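SusD-like protein BACOVA_02651 (Bacteroides ovatus, PDB 5E75) binds polysaccharide at the cell surface and probably captures xyloglucan there before its transport into the periplasm for degradation. Local coordinates at residues A113-A118 and S244-Q249; F268-E271 and N277-S280; T366-C371 and S400-D405; D50-W55 and F60-V65; T228-L233 and I357-D362. All coordinates share one frame; numbering follows the deposited sequence.

Contact 1. Residues A113-A118 and S244-Q249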
# COMPACT_ATOMS: atom_id res chain seq x y z
N ALA A 113 19.17 -2.47 -3.00
CA ALA A 113 19.24 -1.78 -1.72
C ALA A 113 18.69 -0.36 -1.87
O ALA A 113 17.86 0.07 -1.08
CB ALA A 113 20.67 -1.75 -1.22
N ARG A 114 19.14 0.37 -2.90
CA ARG A 114 18.71 1.75 -3.05
C ARG A 114 17.22 1.84 -3.44
O ARG A 114 16.53 2.76 -3.01
CB ARG A 114 19.60 2.48 -4.06
CG ARG A 114 21.03 2.60 -3.56
CD ARG A 114 21.90 3.51 -4.42
NE ARG A 114 21.52 4.91 -4.29
CZ ARG A 114 22.19 5.92 -4.82
NH1 ARG A 114 23.30 5.70 -5.52
NH2 ARG A 114 21.76 7.16 -4.65
N LEU A 115 16.72 0.87 -4.19
CA LEU A 115 15.29 0.83 -4.49
C LEU A 115 14.48 0.67 -3.22
O LEU A 115 13.47 1.37 -3.03
CB LEU A 115 14.98 -0.33 -5.46
CG LEU A 115 13.50 -0.63 -5.77
CD1 LEU A 115 12.82 0.59 -6.35
CD2 LEU A 115 13.31 -1.83 -6.71
N MET A 116 14.89 -0.23 -2.34
CA MET A 116 14.15 -0.45 -1.11
C MET A 116 14.26 0.75 -0.19
O MET A 116 13.27 1.15 0.43
CB MET A 116 14.59 -1.72 -0.40
CG MET A 116 14.28 -2.98 -1.16
SD MET A 116 12.52 -3.18 -1.43
CE MET A 116 12.48 -4.80 -2.18
N ARG A 117 15.44 1.36 -0.11
CA ARG A 117 15.62 2.55 0.69
C ARG A 117 14.71 3.68 0.20
O ARG A 117 14.09 4.39 1.00
CB ARG A 117 17.09 2.98 0.65
CG ARG A 117 17.44 4.13 1.59
CD ARG A 117 18.93 4.34 1.71
NE ARG A 117 19.54 4.83 0.50
CZ ARG A 117 20.86 4.97 0.33
NH1 ARG A 117 21.70 4.64 1.31
NH2 ARG A 117 21.32 5.45 -0.80
N ALA A 118 14.60 3.81 -1.12
CA ALA A 118 13.72 4.80 -1.71
C ALA A 118 12.27 4.53 -1.35
O ALA A 118 11.54 5.45 -0.98
CB ALA A 118 13.88 4.84 -3.23
N SER A 244 2.93 -8.02 -10.93
CA SER A 244 3.63 -7.73 -9.68
C SER A 244 5.00 -7.15 -9.99
O SER A 244 5.97 -7.90 -10.28
CB SER A 244 3.77 -9.03 -8.88
OG SER A 244 4.27 -8.78 -7.57
N LEU A 245 5.13 -5.83 -9.94
CA LEU A 245 6.41 -5.18 -10.23
C LEU A 245 7.34 -5.24 -9.02
O LEU A 245 8.55 -5.42 -9.17
CB LEU A 245 6.19 -3.73 -10.68
CG LEU A 245 5.54 -3.58 -12.07
CD1 LEU A 245 5.15 -2.16 -12.36
CD2 LEU A 245 6.51 -4.06 -13.12
N LEU A 246 6.79 -5.11 -7.82
CA LEU A 246 7.59 -5.17 -6.60
C LEU A 246 6.69 -5.62 -5.46
O LEU A 246 5.57 -5.12 -5.30
CB LEU A 246 8.19 -3.79 -6.29
CG LEU A 246 9.28 -3.75 -5.22
CD1 LEU A 246 10.49 -4.58 -5.64
CD2 LEU A 246 9.69 -2.32 -4.92
N ALA A 247 7.16 -6.57 -4.67
CA ALA A 247 6.39 -7.09 -3.55
C ALA A 247 7.33 -7.63 -2.49
O ALA A 247 8.44 -8.11 -2.80
CB ALA A 247 5.45 -8.19 -4.00
N MET A 248 6.87 -7.57 -1.24
CA MET A 248 7.54 -8.25 -0.15
C MET A 248 7.34 -9.76 -0.33
O MET A 248 6.24 -10.24 -0.56
CB MET A 248 6.98 -7.80 1.20
CG MET A 248 7.00 -6.30 1.38
SD MET A 248 6.15 -5.74 2.87
CE MET A 248 5.79 -4.03 2.44
N GLN A 249 8.45 -10.47 -0.21
CA GLN A 249 8.56 -11.87 -0.59
C GLN A 249 8.58 -12.76 0.65
O GLN A 249 9.64 -13.13 1.15
CB GLN A 249 9.83 -12.08 -1.40
CG GLN A 249 9.88 -11.25 -2.66
CD GLN A 249 8.86 -11.69 -3.69
OE1 GLN A 249 8.64 -12.88 -3.90
NE2 GLN A 249 8.25 -10.72 -4.35
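Leu-115 and Leu-246 reach for each other tip to tip, methyl CD2 of the first lying 4.1 Å from methyl CD2 of the second. Leu-246 is the hub of the contact. Its CD1 also meets the end of Met-116, whose CE stands 4.0 Å away, so one forked leucine end is received by two neighbouring side chains of helix 103-125. The two helix residues arrive differently. Leu-115 sets CG opposite its backbone nitrogen (chi1 174°) and points its CB toward the strand, whereas Met-116 leaves its CA across the line of the contact, bends at chi2 (-61°) and brings its terminal methyl obliquely against the leucine. A flexible thioether suits that place, since the bend carries its methyl to the leucine. Strand 244-248 has a classic beta bulge here, two consecutive residues, Leu-245 and Leu-246, standing opposite the single Leu-358. Helix 70-95, through Val-82, and Trp-32 flank Met-116, while Leu-162 of helix 151-168 backs Leu-115. At the end of the segment, Gln-249 NE2 donates to Ala-247 O (3.0 Å) from above the carbonyl plane. With no hydrogen bond between the two segments, this helix of the N-terminal starch-binding region, of the TPR clan, is joined to the two-stranded sheet by dispersion and buried hydrocarbon, an adhesion that rests on fit rather than on polar bonds.

Contact 2. Residues F268-E271 and N277-S280; sequences FSTE and NCWS
In the loop that runs from helix 263-266 to strand 283-284, Cys-278 lays its thiol on the backbone of Ser-269 and Thr-270. SG sits almost directly above the carbonyl carbon of Ser-269, 3.3 Å from that C atom, and so rests on the face of a peptide group, where a small polarisable sulfur fits. It gets there because its chi1 of 59° tucks SG in over its own backbone, flanked by N and C. Methyl CG2 of Thr-270 borders the same sulfur at 4.3 Å. The peptide it covers belongs to an ST turn: Ser-269 OG accepts the backbone N-H of Glu-271 along a nearly straight line (3.0 Å, 170°). The same hydroxyl gives its proton to Glu-271 OE1 at 2.7 Å, meeting that oxygen on its anti side but tilted out of the carboxylate plane, so the short serine is gripped twice and fixes the start of the 3-10 segment. At the other end of the contact, CA of Phe-268 approaches Ser-280 O to 3.6 Å, and a water donates to both Phe-268 O and Ser-280 O, each 3.0 Å from the water oxygen. Ser-280 itself turns its hydroxyl to the backbone oxygen of Asp-265. The CB of Phe-268 heads away from 277-280, and Ser-269 CB lies 3.5 Å above one face of the phenyl ring, near the rim.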
# COMPACT_ATOMS: atom_id res chain seq x y z
N PHE A 268 -11.82 -12.99 9.52
CA PHE A 268 -12.90 -12.75 10.49
C PHE A 268 -13.42 -14.03 11.15
O PHE A 268 -14.05 -13.97 12.22
CB PHE A 268 -14.07 -12.02 9.83
CG PHE A 268 -14.98 -12.91 9.03
CD1 PHE A 268 -14.64 -13.33 7.75
CD2 PHE A 268 -16.20 -13.31 9.55
CE1 PHE A 268 -15.50 -14.14 7.01
CE2 PHE A 268 -17.06 -14.11 8.82
CZ PHE A 268 -16.70 -14.53 7.55
N SER A 269 -13.17 -15.17 10.53
CA SER A 269 -13.75 -16.44 10.98
C SER A 269 -12.97 -17.64 10.48
O SER A 269 -12.48 -17.65 9.35
CB SER A 269 -15.18 -16.57 10.49
OG SER A 269 -15.66 -17.88 10.76
N THR A 270 -12.90 -18.67 11.31
CA THR A 270 -12.26 -19.92 10.91
C THR A 270 -12.95 -20.56 9.71
O THR A 270 -12.36 -21.43 9.06
CB THR A 270 -12.23 -20.93 12.06
OG1 THR A 270 -13.58 -21.18 12.51
CG2 THR A 270 -11.42 -20.39 13.21
N GLU A 271 -14.16 -20.13 9.39
CA GLU A 271 -14.85 -20.68 8.23
C GLU A 271 -14.16 -20.32 6.90
O GLU A 271 -14.43 -20.97 5.89
CB GLU A 271 -16.31 -20.22 8.22
CG GLU A 271 -16.54 -18.77 7.83
CD GLU A 271 -17.87 -18.21 8.33
OE1 GLU A 271 -18.08 -18.15 9.57
OE2 GLU A 271 -18.72 -17.82 7.50
N ASN A 277 -6.75 -20.41 13.53
CA ASN A 277 -7.18 -19.38 14.46
C ASN A 277 -7.07 -17.98 13.85
O ASN A 277 -6.09 -17.67 13.17
CB ASN A 277 -6.37 -19.43 15.75
CG ASN A 277 -6.61 -20.70 16.54
OD1 ASN A 277 -7.72 -21.24 16.56
ND2 ASN A 277 -5.56 -21.20 17.17
N CYS A 278 -8.08 -17.16 14.10
CA CYS A 278 -8.11 -15.78 13.59
C CYS A 278 -9.06 -14.97 14.46
O CYS A 278 -9.80 -15.55 15.26
CB CYS A 278 -8.54 -15.77 12.13
SG CYS A 278 -10.14 -16.48 11.83
N TRP A 279 -9.06 -13.65 14.32
CA TRP A 279 -9.80 -12.80 15.25
C TRP A 279 -10.12 -11.40 14.70
O TRP A 279 -10.32 -10.46 15.47
CB TRP A 279 -9.00 -12.67 16.55
CG TRP A 279 -7.54 -12.35 16.33
CD1 TRP A 279 -7.00 -11.13 16.04
CD2 TRP A 279 -6.44 -13.27 16.39
NE1 TRP A 279 -5.63 -11.23 15.92
CE2 TRP A 279 -5.26 -12.54 16.12
CE3 TRP A 279 -6.34 -14.64 16.63
CZ2 TRP A 279 -3.99 -13.14 16.10
CZ3 TRP A 279 -5.09 -15.24 16.60
CH2 TRP A 279 -3.93 -14.49 16.35
N SER A 280 -10.20 -11.25 13.39
CA SER A 280 -10.43 -9.91 12.83
C SER A 280 -11.83 -9.39 13.13
O SER A 280 -12.81 -10.11 12.95
CB SER A 280 -10.25 -9.91 11.32
OG SER A 280 -10.27 -8.58 10.82
O HOH W 1 -13.28 -12.47 14.67

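Contact 3. Residues T366-C371 and S400-D405; sequences TYAEAC and SSITLD
The carboxylate of Glu-369 is the flat group across which Leu-404 makes its contact. Methyl CD1 of the leucine stands off one side of the carboxylate plane, displaced toward OE2 and 3.7 Å from that oxygen, while OE2 also forms a salt bridge with Arg-203 NH1 and accepts a hydrogen bond from Trp-428 NE1. Glu-369 carries its acid far from helix 360-372 because CG lies opposite the backbone nitrogen (chi1 -173°) and the chain stays extended beyond it; a glutamate has the reach for this. Leucine and glutamate run past each other at a slant rather than end on. One residue earlier in the helix, Ala-368 makes the apolar half of the contact: its CB meets Ile-402 CD1 at 4.1 Å. The alanine is small enough for the isoleucine's CD1 to come against it, and Ile-402 also touches Phe-387 of helix 382-393. Between the two hydrophobic residues Ile-402 and Leu-404, Thr-403 occupies the N-cap of helix 404-415, and its backbone N donates to Asp-406 OD2, one of the two bonds of a capping box. The helix start is thereby fixed, and with it the approach of Leu-404. The leucine methyl screens one side of a buried acid that already has a cationic partner, and this low-polarity neighbour would probably strengthen the pull between Glu-369 and Arg-203.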
# COMPACT_ATOMS: atom_id res chain seq x y z
N THR A 366 -1.32 6.00 -12.58
CA THR A 366 -0.36 7.11 -12.42
C THR A 366 -0.12 7.83 -13.74
O THR A 366 -0.10 9.06 -13.79
CB THR A 366 0.97 6.59 -11.82
OG1 THR A 366 0.73 6.12 -10.49
CG2 THR A 366 2.06 7.67 -11.75
N TYR A 367 0.03 7.08 -14.81
CA TYR A 367 0.20 7.68 -16.12
C TYR A 367 -1.03 8.53 -16.47
O TYR A 367 -0.90 9.68 -16.92
CB TYR A 367 0.42 6.57 -17.16
CG TYR A 367 0.72 7.03 -18.58
CD1 TYR A 367 1.28 8.28 -18.83
CD2 TYR A 367 0.45 6.20 -19.65
CE1 TYR A 367 1.55 8.69 -20.13
CE2 TYR A 367 0.72 6.61 -20.95
CZ TYR A 367 1.27 7.85 -21.18
OH TYR A 367 1.52 8.25 -22.48
N ALA A 368 -2.23 7.99 -16.25
CA ALA A 368 -3.44 8.74 -16.53
C ALA A 368 -3.48 10.06 -15.76
O ALA A 368 -3.83 11.11 -16.31
CB ALA A 368 -4.68 7.90 -16.21
N GLU A 369 -3.14 10.01 -14.48
CA GLU A 369 -3.20 11.20 -13.64
C GLU A 369 -2.16 12.23 -14.09
O GLU A 369 -2.40 13.44 -14.08
CB GLU A 369 -3.03 10.84 -12.15
CG GLU A 369 -3.23 11.98 -11.19
CD GLU A 369 -3.20 11.56 -9.71
OE1 GLU A 369 -3.24 10.36 -9.42
OE2 GLU A 369 -3.17 12.47 -8.86
N ALA A 370 -0.99 11.75 -14.51
CA ALA A 370 0.05 12.65 -15.00
C ALA A 370 -0.33 13.27 -16.34
O ALA A 370 0.07 14.41 -16.63
CB ALA A 370 1.39 11.94 -15.09
N CYS A 371 -1.10 12.56 -17.16
CA CYS A 371 -1.64 13.13 -18.40
C CYS A 371 -2.74 14.16 -18.13
O CYS A 371 -2.81 15.20 -18.80
CB CYS A 371 -2.15 12.03 -19.33
SG CYS A 371 -0.86 11.02 -20.05
N SER A 400 -15.15 8.02 -21.35
CA SER A 400 -14.72 8.82 -22.50
C SER A 400 -13.95 10.05 -22.06
O SER A 400 -13.27 10.68 -22.87
CB SER A 400 -15.93 9.25 -23.34
OG SER A 400 -16.86 9.93 -22.54
N SER A 401 -14.06 10.39 -20.78
CA SER A 401 -13.27 11.48 -20.20
C SER A 401 -13.14 11.22 -18.70
O SER A 401 -14.03 10.61 -18.10
CB SER A 401 -13.94 12.82 -20.46
OG SER A 401 -15.10 12.97 -19.69
N ILE A 402 -12.03 11.66 -18.11
CA ILE A 402 -11.84 11.52 -16.67
C ILE A 402 -11.42 12.83 -16.04
O ILE A 402 -10.79 13.69 -16.68
CB ILE A 402 -10.79 10.43 -16.31
CG1 ILE A 402 -9.41 10.74 -16.91
CG2 ILE A 402 -11.27 9.07 -16.80
CD1 ILE A 402 -8.33 9.72 -16.53
N THR A 403 -11.78 12.97 -14.77
CA THR A 403 -11.34 14.06 -13.92
C THR A 403 -10.53 13.48 -12.75
O THR A 403 -10.42 12.26 -12.58
CB THR A 403 -12.52 14.82 -13.32
OG1 THR A 403 -13.19 13.98 -12.36
CG2 THR A 403 -13.53 15.26 -14.39
N LEU A 404 -9.98 14.36 -11.92
CA LEU A 404 -9.27 13.91 -10.73
C LEU A 404 -10.22 13.10 -9.84
O LEU A 404 -9.80 12.11 -9.23
CB LEU A 404 -8.66 15.09 -9.98
CG LEU A 404 -7.83 14.71 -8.75
CD1 LEU A 404 -6.61 13.87 -9.12
CD2 LEU A 404 -7.44 15.95 -7.97
N ASP A 405 -11.48 13.48 -9.76
CA ASP A 405 -12.43 12.72 -8.95
C ASP A 405 -12.60 11.29 -9.44
O ASP A 405 -12.74 10.36 -8.64
CB ASP A 405 -13.79 13.42 -8.90
CG ASP A 405 -13.77 14.69 -8.08
OD1 ASP A 405 -12.92 14.82 -7.17
OD2 ASP A 405 -14.63 15.56 -8.34

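Contact 4. Residues D50-W55 and F60-V65; sequences DMYSPW and FVTFQV. With EDO (1,2-ethanediol), chain E.
Strand 51-52, paired antiparallel with strand 283-284, runs past the end of the short, weakly bonded helix 58-62, and the backbones come closest at Tyr-52 and Val-61, whose CA atoms are 7.0 Å apart. Val-61 sets its CB toward the strand. Its CG2 lies at the edge of the Tyr-52 ring, in the ring plane, 3.8 Å from CD1. The tyrosine meets it because chi1 of 178° swings the ring opposite the backbone nitrogen and along the helix end, where Thr-62 CG2 approaches CE1 obliquely. A compact beta-branched valine suits a site bounded by both ring and backbone: CG2 is 3.8 Å from Met-51 O. Thr-62 turns its hydroxyl the other way, donating to Gln-64 OE1 at 2.7 Å in the carbonyl plane, and Phe-63 then takes positive phi as the chain leaves the helix. A 1,2-ethanediol, probably from the crystallisation liquor, fits between the segments; Ser-53, whose OG accepts Trp-55 N in an ST turn, donates from N to its O1 (3.0 Å, 167°), while Val-61 CG2 touches its C1 at 3.5 Å. Apolar packing has a price here, since Met-51 O is buried against a methyl with no hydrogen-bond partner in the model.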
# COMPACT_ATOMS: atom_id res chain seq x y z
N ASP A 50 -10.38 2.53 4.29
CA ASP A 50 -10.69 1.30 3.54
C ASP A 50 -11.62 0.45 4.40
O ASP A 50 -12.56 -0.17 3.90
CB ASP A 50 -9.43 0.46 3.27
CG ASP A 50 -8.57 0.97 2.12
OD1 ASP A 50 -8.77 2.04 1.54
OD2 ASP A 50 -7.59 0.25 1.80
N MET A 51 -11.33 0.40 5.70
CA MET A 51 -12.05 -0.47 6.63
C MET A 51 -11.96 0.12 8.04
O MET A 51 -11.18 1.05 8.30
CB MET A 51 -11.48 -1.91 6.57
CG MET A 51 -10.20 -2.15 7.39
SD MET A 51 -8.78 -1.22 6.84
CE MET A 51 -7.67 -1.61 8.14
N TYR A 52 -12.78 -0.41 8.93
CA TYR A 52 -12.88 0.09 10.29
C TYR A 52 -13.23 -1.02 11.26
O TYR A 52 -13.98 -1.94 10.93
CB TYR A 52 -13.97 1.17 10.36
CG TYR A 52 -14.24 1.76 11.73
CD1 TYR A 52 -13.38 2.69 12.29
CD2 TYR A 52 -15.37 1.41 12.46
CE1 TYR A 52 -13.62 3.24 13.54
CE2 TYR A 52 -15.60 1.95 13.71
CZ TYR A 52 -14.74 2.86 14.23
OH TYR A 52 -14.98 3.40 15.48
N SER A 53 -12.65 -0.94 12.45
CA SER A 53 -13.09 -1.71 13.60
C SER A 53 -13.14 -0.78 14.80
O SER A 53 -12.19 -0.04 15.04
CB SER A 53 -12.09 -2.81 13.93
OG SER A 53 -12.37 -3.34 15.23
N PRO A 54 -14.22 -0.85 15.59
CA PRO A 54 -14.28 -0.01 16.78
C PRO A 54 -13.28 -0.41 17.85
O PRO A 54 -13.00 0.39 18.75
CB PRO A 54 -15.71 -0.22 17.29
CG PRO A 54 -16.15 -1.51 16.73
CD PRO A 54 -15.45 -1.64 15.40
N TRP A 55 -12.70 -1.60 17.73
CA TRP A 55 -11.79 -2.11 18.75
C TRP A 55 -10.33 -2.19 18.32
O TRP A 55 -9.44 -2.19 19.16
CB TRP A 55 -12.27 -3.46 19.27
CG TRP A 55 -13.67 -3.38 19.81
CD1 TRP A 55 -14.07 -2.71 20.93
CD2 TRP A 55 -14.84 -3.96 19.25
NE1 TRP A 55 -15.43 -2.85 21.10
CE2 TRP A 55 -15.92 -3.62 20.08
CE3 TRP A 55 -15.08 -4.75 18.11
CZ2 TRP A 55 -17.23 -4.03 19.81
CZ3 TRP A 55 -16.37 -5.16 17.85
CH2 TRP A 55 -17.43 -4.80 18.70
N PHE A 60 -6.85 5.59 14.02
CA PHE A 60 -6.23 5.90 12.74
C PHE A 60 -7.25 6.36 11.71
O PHE A 60 -6.95 7.20 10.86
CB PHE A 60 -5.41 4.71 12.23
CG PHE A 60 -4.09 4.60 12.90
CD1 PHE A 60 -3.99 4.01 14.14
CD2 PHE A 60 -2.95 5.17 12.34
CE1 PHE A 60 -2.78 3.95 14.80
CE2 PHE A 60 -1.74 5.11 12.99
CZ PHE A 60 -1.65 4.50 14.21
N VAL A 61 -8.46 5.83 11.82
CA VAL A 61 -9.55 6.17 10.92
C VAL A 61 -10.19 7.51 11.31
O VAL A 61 -10.62 8.28 10.45
CB VAL A 61 -10.65 5.08 10.92
CG1 VAL A 61 -11.69 5.36 9.82
CG2 VAL A 61 -10.05 3.70 10.72
N THR A 62 -10.29 7.76 12.61
CA THR A 62 -11.00 8.94 13.09
C THR A 62 -10.08 10.13 13.43
O THR A 62 -10.54 11.17 13.88
CB THR A 62 -11.85 8.59 14.32
OG1 THR A 62 -10.99 8.22 15.40
CG2 THR A 62 -12.79 7.44 14.00
N PHE A 63 -8.79 9.98 13.16
CA PHE A 63 -7.80 11.04 13.38
C PHE A 63 -7.65 11.42 14.85
O PHE A 63 -7.67 12.60 15.22
CB PHE A 63 -8.08 12.27 12.50
CG PHE A 63 -7.87 12.01 11.04
CD1 PHE A 63 -6.62 12.16 10.47
CD2 PHE A 63 -8.92 11.59 10.25
CE1 PHE A 63 -6.42 11.90 9.13
CE2 PHE A 63 -8.74 11.34 8.89
CZ PHE A 63 -7.48 11.48 8.33
N GLN A 64 -7.47 10.40 15.69
CA GLN A 64 -7.25 10.61 17.11
C GLN A 64 -6.03 9.84 17.63
O GLN A 64 -5.98 9.43 18.78
CB GLN A 64 -8.51 10.24 17.88
CG GLN A 64 -9.72 11.07 17.49
CD GLN A 64 -11.00 10.56 18.11
OE1 GLN A 64 -11.70 9.75 17.52
NE2 GLN A 64 -11.31 11.04 19.31
N VAL A 65 -5.03 9.67 16.77
CA VAL A 65 -3.82 8.94 17.14
C VAL A 65 -2.96 9.76 18.11
O VAL A 65 -2.81 10.97 17.95
CB VAL A 65 -2.99 8.58 15.90
CG1 VAL A 65 -1.74 7.77 16.29
CG2 VAL A 65 -3.82 7.81 14.91
C1 EDO E . -9.34 0.33 11.40
O1 EDO E . -10.10 0.61 12.61
C2 EDO E . -7.81 0.28 11.59
O2 EDO E . -7.26 1.59 11.59

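Contact 5. Residues T228-L233 and I357-D362; sequences TNYEDL and ILRLAD
The 228-233 segment, a turn of helical backbone without regular helical bonding, lies beside the junction at which strand 355-359 of a two-stranded antiparallel sheet gives way to helix 360-372; the CA atoms of Leu-233 and Arg-359 are 9.4 Å apart. Arg-359 is the last strand residue and the N-cap of the helix, and just before it Ile-357 and Leu-358 form a classic beta bulge opposite Leu-246. The side chain of Arg-359 bends at chi3 (-76°), which brings the guanidinium over Leu-233. Methyl CD1 of that leucine rests on one face, 3.5 Å above the guanidinium plane and toward the rim, nearest to NH1 at 3.6 Å. Leucine suits the place because a methyl can press on the flat face while the N-H groups keep their acid partners: NH1 bridges to Glu-243 and Glu-414, and NH2 to Glu-418. With an alanine in place of Arg-359, those three glutamates would probably be left close together without their shared positive charge, and Leu-233 would lose the surface it lies on. Tyr-230, whose hydroxyl bonds to Glu-414 O, crosses the arginine nearly at a right angle: ring and guanidinium planes are 85° apart, and its CE1 is 4.1 Å from Arg-359 NH2.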
# COMPACT_ATOMS: atom_id res chain seq x y z
N THR A 228 -5.58 -11.11 -16.33
CA THR A 228 -6.92 -11.11 -16.90
C THR A 228 -8.01 -10.99 -15.84
O THR A 228 -9.00 -10.26 -16.02
CB THR A 228 -7.14 -12.39 -17.73
OG1 THR A 228 -6.18 -12.43 -18.79
CG2 THR A 228 -8.54 -12.43 -18.30
N ASN A 229 -7.83 -11.70 -14.73
CA ASN A 229 -8.82 -11.71 -13.66
C ASN A 229 -8.26 -11.06 -12.41
O ASN A 229 -7.28 -11.53 -11.86
CB ASN A 229 -9.21 -13.14 -13.33
CG ASN A 229 -9.73 -13.89 -14.52
OD1 ASN A 229 -10.66 -13.44 -15.19
ND2 ASN A 229 -9.12 -15.03 -14.81
N TYR A 230 -8.89 -9.97 -11.98
CA TYR A 230 -8.46 -9.25 -10.80
C TYR A 230 -8.30 -10.19 -9.60
O TYR A 230 -7.34 -10.05 -8.85
CB TYR A 230 -9.50 -8.18 -10.49
CG TYR A 230 -9.23 -7.26 -9.32
CD1 TYR A 230 -8.45 -6.13 -9.47
CD2 TYR A 230 -9.80 -7.51 -8.08
CE1 TYR A 230 -8.22 -5.27 -8.41
CE2 TYR A 230 -9.58 -6.65 -7.00
CZ TYR A 230 -8.81 -5.52 -7.18
OH TYR A 230 -8.62 -4.66 -6.11
N GLU A 231 -9.22 -11.13 -9.41
CA GLU A 231 -9.16 -12.02 -8.25
C GLU A 231 -7.87 -12.83 -8.20
O GLU A 231 -7.41 -13.22 -7.12
CB GLU A 231 -10.38 -12.97 -8.19
CG GLU A 231 -10.40 -14.02 -9.31
CD GLU A 231 -11.51 -15.05 -9.18
OE1 GLU A 231 -12.68 -14.63 -9.05
OE2 GLU A 231 -11.22 -16.28 -9.21
N ASP A 232 -7.29 -13.10 -9.37
CA ASP A 232 -6.09 -13.93 -9.43
C ASP A 232 -4.87 -13.26 -8.80
O ASP A 232 -3.94 -13.95 -8.39
CB ASP A 232 -5.77 -14.32 -10.88
CG ASP A 232 -6.73 -15.38 -11.43
OD1 ASP A 232 -7.44 -16.03 -10.65
OD2 ASP A 232 -6.74 -15.58 -12.66
N LEU A 233 -4.88 -11.93 -8.71
CA LEU A 233 -3.75 -11.20 -8.13
C LEU A 233 -3.54 -11.55 -6.66
O LEU A 233 -2.45 -11.37 -6.13
CB LEU A 233 -4.00 -9.69 -8.23
CG LEU A 233 -3.91 -9.07 -9.61
CD1 LEU A 233 -4.58 -7.69 -9.59
CD2 LEU A 233 -2.47 -8.99 -10.09
N ILE A 357 3.97 -4.01 -3.21
CA ILE A 357 4.47 -2.65 -3.10
C ILE A 357 4.07 -1.86 -4.35
O ILE A 357 3.62 -0.71 -4.24
CB ILE A 357 6.00 -2.62 -2.86
CG1 ILE A 357 6.32 -3.22 -1.50
CG2 ILE A 357 6.56 -1.19 -2.98
CD1 ILE A 357 7.82 -3.44 -1.24
N LEU A 358 4.22 -2.48 -5.52
CA LEU A 358 3.81 -1.86 -6.78
C LEU A 358 3.22 -2.87 -7.77
O LEU A 358 3.89 -3.85 -8.12
CB LEU A 358 4.99 -1.15 -7.45
CG LEU A 358 4.65 -0.39 -8.75
CD1 LEU A 358 3.78 0.82 -8.43
CD2 LEU A 358 5.93 0.02 -9.46
N ARG A 359 1.98 -2.63 -8.21
CA ARG A 359 1.38 -3.37 -9.31
C ARG A 359 1.37 -2.54 -10.60
O ARG A 359 1.29 -1.31 -10.56
CB ARG A 359 -0.07 -3.77 -8.97
CG ARG A 359 -0.17 -4.87 -7.97
CD ARG A 359 -1.52 -5.54 -7.98
NE ARG A 359 -2.61 -4.81 -7.33
CZ ARG A 359 -3.64 -4.26 -7.97
NH1 ARG A 359 -3.67 -4.17 -9.30
NH2 ARG A 359 -4.64 -3.75 -7.27
N LEU A 360 1.36 -3.22 -11.74
CA LEU A 360 1.29 -2.53 -13.03
C LEU A 360 0.06 -1.62 -13.13
O LEU A 360 0.15 -0.53 -13.72
CB LEU A 360 1.34 -3.55 -14.17
CG LEU A 360 1.41 -2.99 -15.58
CD1 LEU A 360 2.72 -2.26 -15.84
CD2 LEU A 360 1.22 -4.12 -16.57
N ALA A 361 -1.07 -2.01 -12.54
CA ALA A 361 -2.26 -1.16 -12.63
C ALA A 361 -2.02 0.20 -11.99
O ALA A 361 -2.63 1.18 -12.40
CB ALA A 361 -3.43 -1.82 -11.98
N ASP A 362 -1.18 0.26 -10.97
CA ASP A 362 -0.81 1.54 -10.34
C ASP A 362 -0.11 2.44 -11.36
O ASP A 362 -0.37 3.64 -11.44
CB ASP A 362 0.10 1.22 -9.14
CG ASP A 362 0.19 2.33 -8.13
OD1 ASP A 362 0.02 3.51 -8.48
OD2 ASP A 362 0.46 2.00 -6.96

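Contacts 1 and 5 form the central pair, with centres 16 Å apart. They meet in the antiparallel sheet of strands 244-248 and 355-359, where Leu-246 O and Ile-357 N, 2.9 Å apart, probably bond, and their segments alternate along the chain. Helix 360-372 then carries the chain from contact 5 into contact 3, 19 Å away between centres. Contact 4 closes first in sequence and lies across the chain's centre from contacts 1 and 5. Contact 2 falls, in sequence, between the two segments of contact 5, its centre about 20 Å from that of contact 4. The small sheet joins the N-terminal helices to the later helical part, while contact 2 lies in a surface loop and contact 4 between a short strand and helix.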